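PDB 3OC9: UDP-N-acetylglucosamine pyrophosphorylase from Entamoeba histolytica, which probably catalyses the formation of UDP-N-acetyl-alpha-D-glucosamine and diphosphate from UTP and N-acetyl-alpha-D-glucosamine 1-phosphate. Local coordinates for residues 207-212 against 317-322; 11-16 against 322-327; 7-12 against 254-259; 168-173 against 270-275; 35-40 against 176-181. All coordinates share one frame; numbering follows the deposited sequence.

Contact 1 (207-212 against 317-322); sequences SEICIK and PLATKV
Glu208 OE1 takes two consecutive backbone N-H groups of the facing loop, from Thr320 N at 2.9 Å and Lys321 N at 3.0 Å. Both donors lie nearly in line with the carboxylate C-O bond, at N-H...O angles of 142° and 153°. CG stands anti to Glu208's own carbonyl carbon (chi1 -71°) and CD continues the extended course toward the loop. The second oxygen, OE2, receives a water at 2.7 Å, and the same water is also hydrogen-bonded to Thr320 OG1. In the reverse direction Glu208 N donates to Lys321 O at 2.9 Å, and Ile209 N adds a weak bond to that oxygen. Here the parallel pairing of strands 209-215 and 322-326 begins: Ile209 and Val322 form a bridge, with a CA-H...O contact from Val322 CA to Ile209 O. On the face that carries these two side chains, Ile209 CD1 touches Ala319 CB at 3.6 Å, and Ile211 and Val322 cross at a slant, CD1 meeting CG1 at 3.8 Å. Phe270 of helix 268-274 packs on Ile209 and Ala319. With two peptide N-H groups and a water on one carboxylate, Glu208 is probably stabilised as the anion and holds the loop where the strand pairing starts.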
# COMPACT_ATOMS: atom_id res chain seq x y z
N SER A 207 -0.21 -15.89 -12.64
CA SER A 207 -0.97 -14.62 -12.81
C SER A 207 -0.07 -13.49 -13.35
O SER A 207 1.11 -13.43 -12.98
CB SER A 207 -1.52 -14.14 -11.45
OG SER A 207 -2.36 -15.12 -10.83
N GLU A 208 -0.65 -12.60 -14.18
CA GLU A 208 -0.06 -11.24 -14.47
C GLU A 208 -0.30 -10.22 -13.33
O GLU A 208 0.59 -9.43 -12.98
CB GLU A 208 -0.66 -10.68 -15.78
CG GLU A 208 -0.15 -11.42 -17.04
CD GLU A 208 -0.97 -11.05 -18.28
OE1 GLU A 208 -2.20 -11.18 -18.22
OE2 GLU A 208 -0.37 -10.68 -19.31
N ILE A 209 -1.52 -10.23 -12.79
CA ILE A 209 -1.91 -9.38 -11.64
C ILE A 209 -2.61 -10.25 -10.58
O ILE A 209 -3.49 -11.08 -10.94
CB ILE A 209 -2.88 -8.20 -12.02
CG1 ILE A 209 -2.44 -7.50 -13.32
CG2 ILE A 209 -2.98 -7.16 -10.84
CD1 ILE A 209 -3.45 -6.43 -13.84
N CYS A 210 -2.22 -10.08 -9.30
CA CYS A 210 -2.96 -10.64 -8.16
C CYS A 210 -3.51 -9.46 -7.31
O CYS A 210 -2.72 -8.66 -6.73
CB CYS A 210 -2.05 -11.57 -7.33
SG CYS A 210 -2.87 -12.37 -5.85
N ILE A 211 -4.84 -9.35 -7.23
CA ILE A 211 -5.53 -8.19 -6.57
C ILE A 211 -6.09 -8.59 -5.18
O ILE A 211 -7.00 -9.44 -5.13
CB ILE A 211 -6.73 -7.65 -7.43
CG1 ILE A 211 -6.29 -7.36 -8.88
CG2 ILE A 211 -7.35 -6.38 -6.79
CD1 ILE A 211 -7.49 -7.06 -9.90
N LYS A 212 -5.56 -8.00 -4.09
CA LYS A 212 -6.15 -8.22 -2.73
C LYS A 212 -7.47 -7.42 -2.55
O LYS A 212 -7.55 -6.25 -2.94
CB LYS A 212 -5.12 -7.93 -1.59
CG LYS A 212 -4.18 -9.17 -1.30
CD LYS A 212 -3.05 -8.85 -0.29
CE LYS A 212 -2.42 -10.15 0.30
NZ LYS A 212 -1.31 -9.83 1.33
N PRO A 317 -7.66 -3.77 -17.16
CA PRO A 317 -8.24 -4.51 -18.32
C PRO A 317 -7.23 -4.95 -19.41
O PRO A 317 -7.60 -5.73 -20.32
CB PRO A 317 -9.31 -3.55 -18.88
CG PRO A 317 -9.09 -2.22 -18.21
CD PRO A 317 -8.24 -2.42 -16.99
N LEU A 318 -5.98 -4.48 -19.32
CA LEU A 318 -4.91 -4.95 -20.22
C LEU A 318 -4.54 -6.43 -19.98
O LEU A 318 -4.13 -7.15 -20.91
CB LEU A 318 -3.67 -4.04 -20.09
CG LEU A 318 -2.41 -4.32 -20.96
CD1 LEU A 318 -2.70 -4.17 -22.45
CD2 LEU A 318 -1.27 -3.40 -20.55
N ALA A 319 -4.68 -6.89 -18.74
CA ALA A 319 -4.32 -8.28 -18.37
C ALA A 319 -5.32 -9.37 -18.83
O ALA A 319 -6.53 -9.12 -18.84
CB ALA A 319 -4.12 -8.37 -16.85
N THR A 320 -4.82 -10.56 -19.19
CA THR A 320 -5.69 -11.74 -19.46
C THR A 320 -5.66 -12.82 -18.35
O THR A 320 -6.51 -13.73 -18.34
CB THR A 320 -5.40 -12.46 -20.83
OG1 THR A 320 -4.07 -12.98 -20.84
CG2 THR A 320 -5.60 -11.52 -22.03
N LYS A 321 -4.68 -12.75 -17.45
CA LYS A 321 -4.58 -13.72 -16.35
C LYS A 321 -4.55 -12.97 -15.01
O LYS A 321 -3.51 -12.39 -14.63
CB LYS A 321 -3.33 -14.59 -16.49
CG LYS A 321 -3.30 -15.40 -17.81
CD LYS A 321 -2.00 -16.20 -17.95
CE LYS A 321 -1.98 -17.48 -17.11
NZ LYS A 321 -3.28 -18.21 -17.10
N VAL A 322 -5.69 -12.98 -14.31
CA VAL A 322 -5.84 -12.20 -13.05
C VAL A 322 -6.42 -13.09 -11.94
O VAL A 322 -7.43 -13.79 -12.17
CB VAL A 322 -6.81 -10.98 -13.24
CG1 VAL A 322 -7.06 -10.22 -11.91
CG2 VAL A 322 -6.31 -10.02 -14.35
O HOH W 1 -1.81 -10.94 -21.55

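Contact 2 (11-16 against 322-327); sequences DITTNT and VSIFEI
Thr13 and Thr14 both turn their CB atoms toward strand 322-326, yet their hydroxyls engage different residues of it. Thr13 OG1 accepts from Ile324 N at 2.9 Å in a nearly straight bond (166°), while Thr14 OG1 accepts from Glu326 N at 3.1 Å, similarly straight. In the second, Thr14 OG1 sits between its own N and carbonyl carbon (chi1 54°), which leaves CG2 directed at Phe325 CA and oblique to the Phe325 ring. Between the two hydroxyl bonds, Ile324 O receives weak bonds from Thr13 N and Thr14 N. The N-terminal segment thus borders the edge of strand 322-326, whose other edge pairs in parallel with strand 209-215; residues 13-15 have helical backbone angles, so a turn-like segment meets this edge, with side-chain oxygens accepting from alternate strand N-H groups. Glu326 CB lies 3.5 Å from Thr14 OG1 and 3.9 Å from Ile12 CG2, its side chain running aslant both. Farther out, the Asn15 amide and Glu326 carboxylate are turned 77° apart. One water joins them, donating to Asn15 OD1 and to Glu326 OE1 (2.7 Å) and accepting from Thr14 OG1 at 2.8 Å. Tyr201 of helix 196-204 packs against Thr13 and Thr14.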
# COMPACT_ATOMS: atom_id res chain seq x y z
N ASP A 11 -15.81 -13.52 -9.52
CA ASP A 11 -15.63 -14.55 -8.46
C ASP A 11 -14.32 -14.35 -7.65
O ASP A 11 -13.27 -14.04 -8.24
CB ASP A 11 -15.60 -15.97 -9.04
CG ASP A 11 -16.85 -16.34 -9.83
OD1 ASP A 11 -17.99 -16.12 -9.35
OD2 ASP A 11 -16.69 -16.86 -10.95
N ILE A 12 -14.40 -14.56 -6.34
CA ILE A 12 -13.22 -14.51 -5.44
C ILE A 12 -12.48 -15.84 -5.59
O ILE A 12 -13.03 -16.89 -5.27
CB ILE A 12 -13.64 -14.26 -3.94
CG1 ILE A 12 -14.37 -12.90 -3.80
CG2 ILE A 12 -12.43 -14.39 -2.95
CD1 ILE A 12 -15.07 -12.65 -2.42
N THR A 13 -11.26 -15.81 -6.14
CA THR A 13 -10.51 -17.04 -6.45
C THR A 13 -10.28 -17.93 -5.21
O THR A 13 -10.40 -19.17 -5.28
CB THR A 13 -9.17 -16.74 -7.20
OG1 THR A 13 -9.37 -15.66 -8.15
CG2 THR A 13 -8.69 -17.98 -7.95
N THR A 14 -9.94 -17.29 -4.09
CA THR A 14 -9.64 -17.98 -2.80
C THR A 14 -10.86 -18.71 -2.14
O THR A 14 -10.69 -19.49 -1.18
CB THR A 14 -8.91 -17.03 -1.78
OG1 THR A 14 -9.66 -15.81 -1.60
CG2 THR A 14 -7.54 -16.68 -2.29
N ASN A 15 -12.07 -18.48 -2.65
CA ASN A 15 -13.26 -19.26 -2.21
C ASN A 15 -13.17 -20.75 -2.62
O ASN A 15 -13.63 -21.64 -1.88
CB ASN A 15 -14.58 -18.67 -2.77
CG ASN A 15 -15.09 -17.44 -2.00
OD1 ASN A 15 -14.53 -17.03 -0.97
ND2 ASN A 15 -16.16 -16.83 -2.52
N THR A 16 -12.61 -21.02 -3.79
CA THR A 16 -12.55 -22.40 -4.33
C THR A 16 -11.13 -22.98 -4.50
O THR A 16 -10.95 -24.20 -4.59
CB THR A 16 -13.36 -22.58 -5.65
OG1 THR A 16 -12.87 -21.66 -6.64
CG2 THR A 16 -14.87 -22.35 -5.41
N VAL A 322 -5.69 -12.98 -14.31
CA VAL A 322 -5.84 -12.20 -13.05
C VAL A 322 -6.42 -13.09 -11.94
O VAL A 322 -7.43 -13.79 -12.17
CB VAL A 322 -6.81 -10.98 -13.24
CG1 VAL A 322 -7.06 -10.22 -11.91
CG2 VAL A 322 -6.31 -10.02 -14.35
N SER A 323 -5.78 -13.12 -10.77
CA SER A 323 -6.34 -13.82 -9.60
C SER A 323 -6.82 -12.81 -8.52
O SER A 323 -6.26 -11.70 -8.40
CB SER A 323 -5.32 -14.85 -9.05
OG SER A 323 -4.10 -14.25 -8.65
N ILE A 324 -7.86 -13.20 -7.75
CA ILE A 324 -8.49 -12.36 -6.71
C ILE A 324 -8.31 -13.03 -5.33
O ILE A 324 -8.79 -14.16 -5.11
CB ILE A 324 -10.02 -12.10 -7.01
CG1 ILE A 324 -10.24 -11.64 -8.47
CG2 ILE A 324 -10.65 -11.10 -6.01
CD1 ILE A 324 -9.42 -10.39 -8.88
N PHE A 325 -7.62 -12.34 -4.41
CA PHE A 325 -7.16 -12.89 -3.09
C PHE A 325 -7.89 -12.17 -1.93
O PHE A 325 -7.64 -10.98 -1.67
CB PHE A 325 -5.62 -12.65 -3.03
CG PHE A 325 -4.86 -13.32 -1.86
CD1 PHE A 325 -5.06 -12.91 -0.54
CD2 PHE A 325 -3.85 -14.26 -2.13
CE1 PHE A 325 -4.30 -13.48 0.52
CE2 PHE A 325 -3.09 -14.83 -1.08
CZ PHE A 325 -3.32 -14.43 0.25
N GLU A 326 -8.78 -12.88 -1.21
CA GLU A 326 -9.49 -12.24 -0.06
C GLU A 326 -8.62 -12.09 1.20
O GLU A 326 -7.99 -13.07 1.64
CB GLU A 326 -10.77 -13.05 0.32
CG GLU A 326 -11.61 -12.37 1.46
CD GLU A 326 -12.76 -13.22 2.03
OE1 GLU A 326 -12.96 -14.39 1.60
OE2 GLU A 326 -13.48 -12.71 2.93
N ILE A 327 -8.59 -10.88 1.80
CA ILE A 327 -7.97 -10.66 3.13
C ILE A 327 -9.01 -10.32 4.21
O ILE A 327 -10.10 -9.82 3.90
CB ILE A 327 -6.86 -9.55 3.10
CG1 ILE A 327 -7.45 -8.20 2.65
CG2 ILE A 327 -5.72 -10.02 2.14
CD1 ILE A 327 -6.65 -6.95 3.09
O HOH W 2 -11.93 -16.31 0.04

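Contact 3 (7-12 against 254-259); sequences YQPVDI and FIYNCG
Tyr256 brings the hydroxyl end of its ring up to the backbone of Tyr7 and Gln8. CG lies anti to the tyrosine carbonyl carbon (chi1 -65°) and the ring is turned nearly perpendicular to the CA-CB-CG plane (chi2 -92°). Gln8 O approaches the ring edge near its plane, 3.5 Å from CE1, whereas Pro9 CD lies 3.9 Å from Tyr256 OH and the proline crosses the tyrosine obliquely. Pro9 and Ile255 run side by side and point the same way, Pro9 CG meeting Ile255 CG2 at 3.9 Å in one of two Ile255 conformers. At the other end Cys258 SG, also anti to its carbonyl carbon (chi1 -68°), approaches Ile12 CG1 at 3.7 Å. Ile12 CD1 extends to the amide of Asn257, 4.1 Å from both OD1 and ND2. Two waters mediate the polar link: one accepts from Val10 N and donates to Ile255 O, and the other donates to Val10 O and to Asn257 OD1 (2.8 Å). The contact sets the irregular N-terminal segment against the loop leading into strand 258-261; Val227 of strand 225-229 touches both Tyr7 and Tyr256. Apolar contacts carry this join, and the polar links found here, one backbone to backbone and one backbone to side chain, run through ordered water.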
# COMPACT_ATOMS: atom_id res chain seq x y z
N TYR A 7 -22.06 -5.19 -17.67
CA TYR A 7 -21.23 -5.67 -16.54
C TYR A 7 -21.68 -7.06 -16.03
O TYR A 7 -22.89 -7.37 -16.00
CB TYR A 7 -21.18 -4.66 -15.39
CG TYR A 7 -20.46 -3.34 -15.67
CD1 TYR A 7 -19.31 -3.28 -16.46
CD2 TYR A 7 -20.93 -2.14 -15.11
CE1 TYR A 7 -18.65 -2.07 -16.70
CE2 TYR A 7 -20.27 -0.92 -15.34
CZ TYR A 7 -19.13 -0.90 -16.14
OH TYR A 7 -18.49 0.29 -16.37
N GLN A 8 -20.71 -7.89 -15.64
CA GLN A 8 -20.95 -9.18 -14.99
C GLN A 8 -20.16 -9.28 -13.65
O GLN A 8 -19.13 -8.62 -13.51
CB GLN A 8 -20.56 -10.34 -15.92
CG GLN A 8 -21.31 -10.35 -17.28
CD GLN A 8 -22.78 -10.77 -17.15
OE1 GLN A 8 -23.12 -11.70 -16.42
NE2 GLN A 8 -23.65 -10.08 -17.89
N PRO A 9 -20.66 -10.09 -12.69
CA PRO A 9 -19.96 -10.26 -11.38
C PRO A 9 -18.57 -10.92 -11.51
O PRO A 9 -18.31 -11.64 -12.48
CB PRO A 9 -20.89 -11.19 -10.59
CG PRO A 9 -22.20 -11.16 -11.30
CD PRO A 9 -21.88 -10.91 -12.74
N VAL A 10 -17.73 -10.71 -10.50
CA VAL A 10 -16.36 -11.27 -10.41
C VAL A 10 -16.31 -12.30 -9.26
O VAL A 10 -16.71 -11.97 -8.14
CB VAL A 10 -15.32 -10.13 -10.14
CG1 VAL A 10 -13.91 -10.69 -9.91
CG2 VAL A 10 -15.32 -9.10 -11.29
N ASP A 11 -15.81 -13.52 -9.52
CA ASP A 11 -15.63 -14.55 -8.46
C ASP A 11 -14.32 -14.35 -7.65
O ASP A 11 -13.27 -14.04 -8.24
CB ASP A 11 -15.60 -15.97 -9.04
CG ASP A 11 -16.85 -16.34 -9.83
OD1 ASP A 11 -17.99 -16.12 -9.35
OD2 ASP A 11 -16.69 -16.86 -10.95
N ILE A 12 -14.40 -14.56 -6.34
CA ILE A 12 -13.22 -14.51 -5.44
C ILE A 12 -12.48 -15.84 -5.59
O ILE A 12 -13.03 -16.89 -5.27
CB ILE A 12 -13.64 -14.26 -3.94
CG1 ILE A 12 -14.37 -12.90 -3.80
CG2 ILE A 12 -12.43 -14.39 -2.95
CD1 ILE A 12 -15.07 -12.65 -2.42
N PHE A 254 -23.68 -8.79 -1.03
CA PHE A 254 -23.65 -8.02 -2.29
C PHE A 254 -23.18 -8.88 -3.47
O PHE A 254 -22.24 -9.67 -3.32
CB PHE A 254 -22.79 -6.75 -2.16
CG PHE A 254 -23.42 -5.70 -1.28
CD1 PHE A 254 -24.27 -4.74 -1.83
CD2 PHE A 254 -23.18 -5.69 0.10
CE1 PHE A 254 -24.90 -3.78 -1.02
CE2 PHE A 254 -23.79 -4.73 0.91
CZ PHE A 254 -24.65 -3.77 0.35
N ILE A 255 -23.88 -8.76 -4.60
CA ILE A 255 -23.51 -9.41 -5.88
C ILE A 255 -22.10 -8.97 -6.32
O ILE A 255 -21.26 -9.79 -6.73
CB ILE A 255 -24.53 -9.02 -6.98
CG1 ILE A 255 -25.91 -9.57 -6.64
CG2 ILE A 255 -24.09 -9.52 -8.37
CD1 ILE A 255 -26.02 -11.04 -6.88
N TYR A 256 -21.88 -7.65 -6.27
CA TYR A 256 -20.58 -7.02 -6.53
C TYR A 256 -19.90 -6.67 -5.19
O TYR A 256 -20.01 -5.54 -4.68
CB TYR A 256 -20.75 -5.78 -7.42
CG TYR A 256 -21.26 -6.12 -8.82
CD1 TYR A 256 -20.36 -6.34 -9.87
CD2 TYR A 256 -22.63 -6.22 -9.09
CE1 TYR A 256 -20.82 -6.68 -11.17
CE2 TYR A 256 -23.10 -6.55 -10.38
CZ TYR A 256 -22.19 -6.76 -11.41
OH TYR A 256 -22.65 -7.09 -12.68
N ASN A 257 -19.20 -7.66 -4.62
CA ASN A 257 -18.67 -7.58 -3.25
C ASN A 257 -17.13 -7.46 -3.13
O ASN A 257 -16.59 -7.50 -2.02
CB ASN A 257 -19.18 -8.78 -2.40
CG ASN A 257 -18.65 -10.14 -2.87
OD1 ASN A 257 -18.07 -10.27 -3.96
ND2 ASN A 257 -18.84 -11.16 -2.02
N CYS A 258 -16.44 -7.30 -4.26
CA CYS A 258 -14.96 -7.26 -4.25
C CYS A 258 -14.41 -5.83 -4.05
O CYS A 258 -14.18 -5.09 -5.02
CB CYS A 258 -14.40 -7.89 -5.56
SG CYS A 258 -14.67 -9.71 -5.72
N GLY A 259 -14.20 -5.44 -2.78
CA GLY A 259 -13.66 -4.10 -2.45
C GLY A 259 -12.16 -3.96 -2.72
O GLY A 259 -11.35 -4.61 -2.05
O HOH W 3 -18.49 -9.70 -7.70
O HOH W 4 -17.91 -12.54 -5.58

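Contact 4 (168-173 against 270-275); sequences GILEFM and FLEKAA
Leu170 places CG anti to its carbonyl carbon (chi1 -54°) and CD1 anti to CA (chi2 -177°), and its two methyls divide the work across to helix 268-274. CD1 lies over the backbone there, 4.0 Å from Leu271 O and 4.1 Å from Glu272 CA, and also reaches Ala275 CB at 4.2 Å. CD2 instead meets Leu271 CB at 4.0 Å, the two leucine side chains crossing at a slant. One turn further on, Met173 CE comes to 4.3 Å from Leu271 CD1. The short segments 169-173 and 270-274 run antiparallel, 162° between their directions, with axes 11.1 Å apart at closest approach. That separation is wide, and the leucine and methionine side chains span it. In the fold this joins two helices of the alpha/beta nucleotidyltransferase domain: helix 169-176, which precedes strand 180-184, and helix 268-274, which follows strand 263-267, the antiparallel neighbour of that strand. Phe161 of helix 160-166 packs on Leu271. At the border the aliphatic part of Glu272 flanks Leu170, with Glu272 CG 4.2 Å from Leu170 CD1. The Glu272 carboxylate is hydrogen-bonded through OE2 to Asn174 ND2.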
# COMPACT_ATOMS: atom_id res chain seq x y z
N GLY A 168 15.10 3.36 -15.72
CA GLY A 168 15.90 2.13 -15.89
C GLY A 168 15.62 0.98 -14.92
O GLY A 168 16.42 0.02 -14.83
N ILE A 169 14.52 1.08 -14.19
CA ILE A 169 14.18 0.08 -13.16
C ILE A 169 13.74 -1.26 -13.77
O ILE A 169 14.05 -2.33 -13.22
CB ILE A 169 13.16 0.66 -12.12
CG1 ILE A 169 13.87 1.76 -11.29
CG2 ILE A 169 12.57 -0.48 -11.21
CD1 ILE A 169 12.90 2.60 -10.44
N LEU A 170 13.03 -1.23 -14.91
CA LEU A 170 12.69 -2.49 -15.58
C LEU A 170 13.94 -3.24 -16.09
O LEU A 170 14.04 -4.47 -15.96
CB LEU A 170 11.62 -2.31 -16.69
CG LEU A 170 10.30 -1.61 -16.31
CD1 LEU A 170 9.34 -1.59 -17.50
CD2 LEU A 170 9.63 -2.29 -15.11
N GLU A 171 14.91 -2.49 -16.64
CA GLU A 171 16.21 -3.09 -17.03
C GLU A 171 16.94 -3.70 -15.81
O GLU A 171 17.46 -4.81 -15.90
CB GLU A 171 17.10 -2.05 -17.74
CG GLU A 171 16.67 -1.78 -19.19
CD GLU A 171 17.64 -0.91 -19.98
OE1 GLU A 171 18.78 -0.67 -19.51
OE2 GLU A 171 17.26 -0.47 -21.08
N PHE A 172 16.94 -2.97 -14.68
CA PHE A 172 17.56 -3.43 -13.42
C PHE A 172 16.87 -4.72 -12.89
O PHE A 172 17.56 -5.67 -12.45
CB PHE A 172 17.50 -2.30 -12.37
CG PHE A 172 18.16 -2.63 -11.03
CD1 PHE A 172 19.54 -2.53 -10.88
CD2 PHE A 172 17.39 -2.98 -9.92
CE1 PHE A 172 20.16 -2.80 -9.64
CE2 PHE A 172 17.98 -3.26 -8.67
CZ PHE A 172 19.37 -3.17 -8.52
N MET A 173 15.53 -4.75 -12.93
CA MET A 173 14.81 -5.99 -12.54
C MET A 173 15.25 -7.23 -13.36
O MET A 173 15.49 -8.31 -12.78
CB MET A 173 13.28 -5.81 -12.60
CG MET A 173 12.69 -4.88 -11.53
SD MET A 173 10.91 -4.56 -11.88
CE MET A 173 10.38 -3.74 -10.36
N PHE A 270 4.44 -8.35 -17.15
CA PHE A 270 3.25 -7.47 -17.20
C PHE A 270 3.63 -5.98 -17.06
O PHE A 270 3.09 -5.13 -17.79
CB PHE A 270 2.11 -7.87 -16.21
CG PHE A 270 0.90 -6.95 -16.30
CD1 PHE A 270 0.73 -5.92 -15.39
CD2 PHE A 270 -0.02 -7.07 -17.36
CE1 PHE A 270 -0.36 -5.02 -15.51
CE2 PHE A 270 -1.10 -6.19 -17.49
CZ PHE A 270 -1.29 -5.17 -16.56
N LEU A 271 4.54 -5.66 -16.14
CA LEU A 271 5.04 -4.28 -15.98
C LEU A 271 5.64 -3.74 -17.30
O LEU A 271 5.47 -2.57 -17.63
CB LEU A 271 6.06 -4.16 -14.82
CG LEU A 271 5.54 -4.39 -13.39
CD1 LEU A 271 6.70 -4.35 -12.40
CD2 LEU A 271 4.45 -3.39 -12.98
N GLU A 272 6.33 -4.61 -18.05
CA GLU A 272 6.85 -4.22 -19.39
C GLU A 272 5.73 -3.82 -20.37
O GLU A 272 5.87 -2.80 -21.09
CB GLU A 272 7.80 -5.30 -19.96
CG GLU A 272 9.11 -5.42 -19.15
CD GLU A 272 9.98 -6.62 -19.52
OE1 GLU A 272 9.45 -7.75 -19.71
OE2 GLU A 272 11.22 -6.44 -19.58
N LYS A 273 4.62 -4.58 -20.38
CA LYS A 273 3.43 -4.23 -21.20
C LYS A 273 2.76 -2.94 -20.73
O LYS A 273 2.42 -2.07 -21.54
CB LYS A 273 2.38 -5.36 -21.22
CG LYS A 273 2.86 -6.68 -21.78
CD LYS A 273 1.69 -7.68 -21.90
CE LYS A 273 2.09 -8.96 -22.66
NZ LYS A 273 3.26 -9.67 -22.02
N ALA A 274 2.60 -2.79 -19.41
CA ALA A 274 1.94 -1.63 -18.82
C ALA A 274 2.63 -0.29 -19.15
O ALA A 274 1.96 0.74 -19.32
CB ALA A 274 1.80 -1.81 -17.29
N ALA A 275 3.96 -0.32 -19.25
CA ALA A 275 4.75 0.89 -19.54
C ALA A 275 4.43 1.52 -20.91
O ALA A 275 4.66 2.71 -21.09
CB ALA A 275 6.27 0.61 -19.40

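Contact 5 (35-40 against 176-181); sequences KTALIT and KGIKYS
Lys35 O receives two successive N-H groups, Lys179 N at 2.9 Å and Tyr180 N at 3.2 Å. Tyr180 N lies nearly along the C=O axis, whereas Lys179 N stands above the carbonyl plane, 45° out of it. Parallel pairing of strands 36-41 and 180-184 starts from this oxygen, with bridges Thr36-Tyr180 and Ala37-Ser181, and Ala37 N donates to Tyr180 O at 3.1 Å. CA-H...O contacts run from Thr36 CA to Tyr180 O and from Ser181 CA to Ala37 O. The closely packed part lies on the face bearing Ala37 and Ser181. There Ala37 CB meets Ser181 OG at 3.7 Å and Ile178 CG2 at 4.0 Å, and Ile39, with CG1 anti to its carbonyl carbon (chi1 -61°), brings CD1 to 3.8 Å from Ser181 CB. Met173 packs over Ile178 and Ser181. Such helix-backed parallel pairing fits the Rossmann-like, GT-A-type core of this family. The other face carries Thr36 and Tyr180, and Tyr180 OH is hydrogen-bonded to Asp203 OD1. Toward solvent the contact is looser: Lys35 CG rests 3.6 Å from Gly177 O, the Schellman glycine after helix 169-176, and the exposed Lys179 lies beside Lys35. Lys35 NZ and Lys179 NZ stay 6.4 Å apart. A sulfate, probably from the crystallisation liquor, forms a long, weak ion pair with Lys35 NZ. The two nearby ammonium groups probably make this edge positive, while backbone bonds and apolar contacts secure the interior.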
# COMPACT_ATOMS: atom_id res chain seq x y z
N LYS A 35 14.15 -13.17 -6.26
CA LYS A 35 13.16 -13.00 -7.34
C LYS A 35 11.98 -12.07 -6.99
O LYS A 35 11.01 -12.03 -7.75
CB LYS A 35 12.65 -14.37 -7.83
CG LYS A 35 13.75 -15.27 -8.47
CD LYS A 35 13.17 -16.59 -8.97
CE LYS A 35 14.22 -17.46 -9.66
NZ LYS A 35 13.58 -18.55 -10.45
N THR A 36 12.08 -11.32 -5.88
CA THR A 36 10.96 -10.44 -5.41
C THR A 36 11.38 -8.98 -5.12
O THR A 36 12.56 -8.72 -4.84
CB THR A 36 10.24 -11.01 -4.13
OG1 THR A 36 11.08 -10.87 -2.96
CG2 THR A 36 9.80 -12.47 -4.32
N ALA A 37 10.41 -8.06 -5.13
CA ALA A 37 10.63 -6.63 -4.80
C ALA A 37 9.40 -5.96 -4.19
O ALA A 37 8.26 -6.45 -4.38
CB ALA A 37 11.07 -5.83 -6.08
N LEU A 38 9.62 -4.83 -3.49
CA LEU A 38 8.54 -3.96 -2.95
C LEU A 38 8.50 -2.61 -3.72
O LEU A 38 9.56 -2.06 -4.03
CB LEU A 38 8.77 -3.67 -1.44
CG LEU A 38 7.69 -2.85 -0.72
CD1 LEU A 38 6.36 -3.66 -0.61
CD2 LEU A 38 8.07 -2.36 0.72
N ILE A 39 7.29 -2.11 -4.02
CA ILE A 39 7.11 -0.78 -4.67
C ILE A 39 6.16 0.08 -3.82
O ILE A 39 5.04 -0.36 -3.57
CB ILE A 39 6.52 -0.89 -6.12
CG1 ILE A 39 7.46 -1.70 -7.06
CG2 ILE A 39 6.27 0.56 -6.69
CD1 ILE A 39 6.83 -2.09 -8.44
N THR A 40 6.60 1.27 -3.36
CA THR A 40 5.67 2.18 -2.62
C THR A 40 5.85 3.67 -2.99
O THR A 40 6.90 4.06 -3.48
CB THR A 40 5.79 2.06 -1.07
OG1 THR A 40 7.10 2.44 -0.68
CG2 THR A 40 5.50 0.61 -0.53
N LYS A 176 18.81 -8.43 -12.28
CA LYS A 176 18.78 -9.07 -10.95
C LYS A 176 17.94 -10.37 -10.85
O LYS A 176 18.01 -11.08 -9.84
CB LYS A 176 18.28 -8.06 -9.89
CG LYS A 176 19.16 -6.82 -9.69
CD LYS A 176 20.41 -7.16 -8.86
CE LYS A 176 21.45 -6.07 -8.96
NZ LYS A 176 22.67 -6.43 -8.18
N GLY A 177 17.16 -10.67 -11.89
CA GLY A 177 16.27 -11.84 -11.90
C GLY A 177 14.94 -11.66 -11.15
O GLY A 177 14.26 -12.64 -10.83
N ILE A 178 14.56 -10.41 -10.88
CA ILE A 178 13.28 -10.10 -10.20
C ILE A 178 12.06 -10.42 -11.09
O ILE A 178 11.95 -9.93 -12.24
CB ILE A 178 13.25 -8.63 -9.70
CG1 ILE A 178 14.32 -8.42 -8.60
CG2 ILE A 178 11.80 -8.23 -9.21
CD1 ILE A 178 14.58 -6.94 -8.24
N LYS A 179 11.17 -11.27 -10.58
CA LYS A 179 10.01 -11.79 -11.33
C LYS A 179 8.65 -11.25 -10.85
O LYS A 179 7.70 -11.17 -11.65
CB LYS A 179 9.98 -13.33 -11.31
CG LYS A 179 11.21 -14.05 -11.91
CD LYS A 179 11.28 -13.87 -13.43
CE LYS A 179 12.40 -14.68 -14.07
NZ LYS A 179 12.12 -14.86 -15.53
N TYR A 180 8.54 -10.96 -9.55
CA TYR A 180 7.26 -10.49 -8.94
C TYR A 180 7.46 -9.30 -7.99
O TYR A 180 8.39 -9.32 -7.19
CB TYR A 180 6.59 -11.64 -8.15
CG TYR A 180 6.21 -12.85 -8.98
CD1 TYR A 180 5.14 -12.79 -9.88
CD2 TYR A 180 6.90 -14.07 -8.87
CE1 TYR A 180 4.77 -13.91 -10.66
CE2 TYR A 180 6.53 -15.21 -9.65
CZ TYR A 180 5.47 -15.10 -10.54
OH TYR A 180 5.07 -16.18 -11.32
N SER A 181 6.60 -8.27 -8.08
CA SER A 181 6.69 -7.05 -7.23
C SER A 181 5.32 -6.78 -6.56
O SER A 181 4.27 -6.91 -7.22
CB SER A 181 7.12 -5.81 -8.04
OG SER A 181 8.41 -5.96 -8.68

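Overall arrangement
From the N terminus, segments 7-12 and 11-16 overlap at Asp11 and Ile12, closing two long loops with residues 254-259 (contact 3) and 322-327 (contact 2). Contact 5, between 35-40 and 176-181, falls within both loops. Contact 4 begins at 168-173 and crosses contact 5; it lies within contact 2's loop but crosses contact 3. Contact 1 opens at 207-212 after contact 5 has closed, crosses contacts 3 and 4, lies within contact 2's loop and shares Val322 with it. Contacts 1, 2, 3 and 5 all reach one mixed sheet, contact 5 well away from contact 3 (centres about 29 Å apart). Phe270 links contacts 4 and 1, and Met173 links contacts 4 and 5.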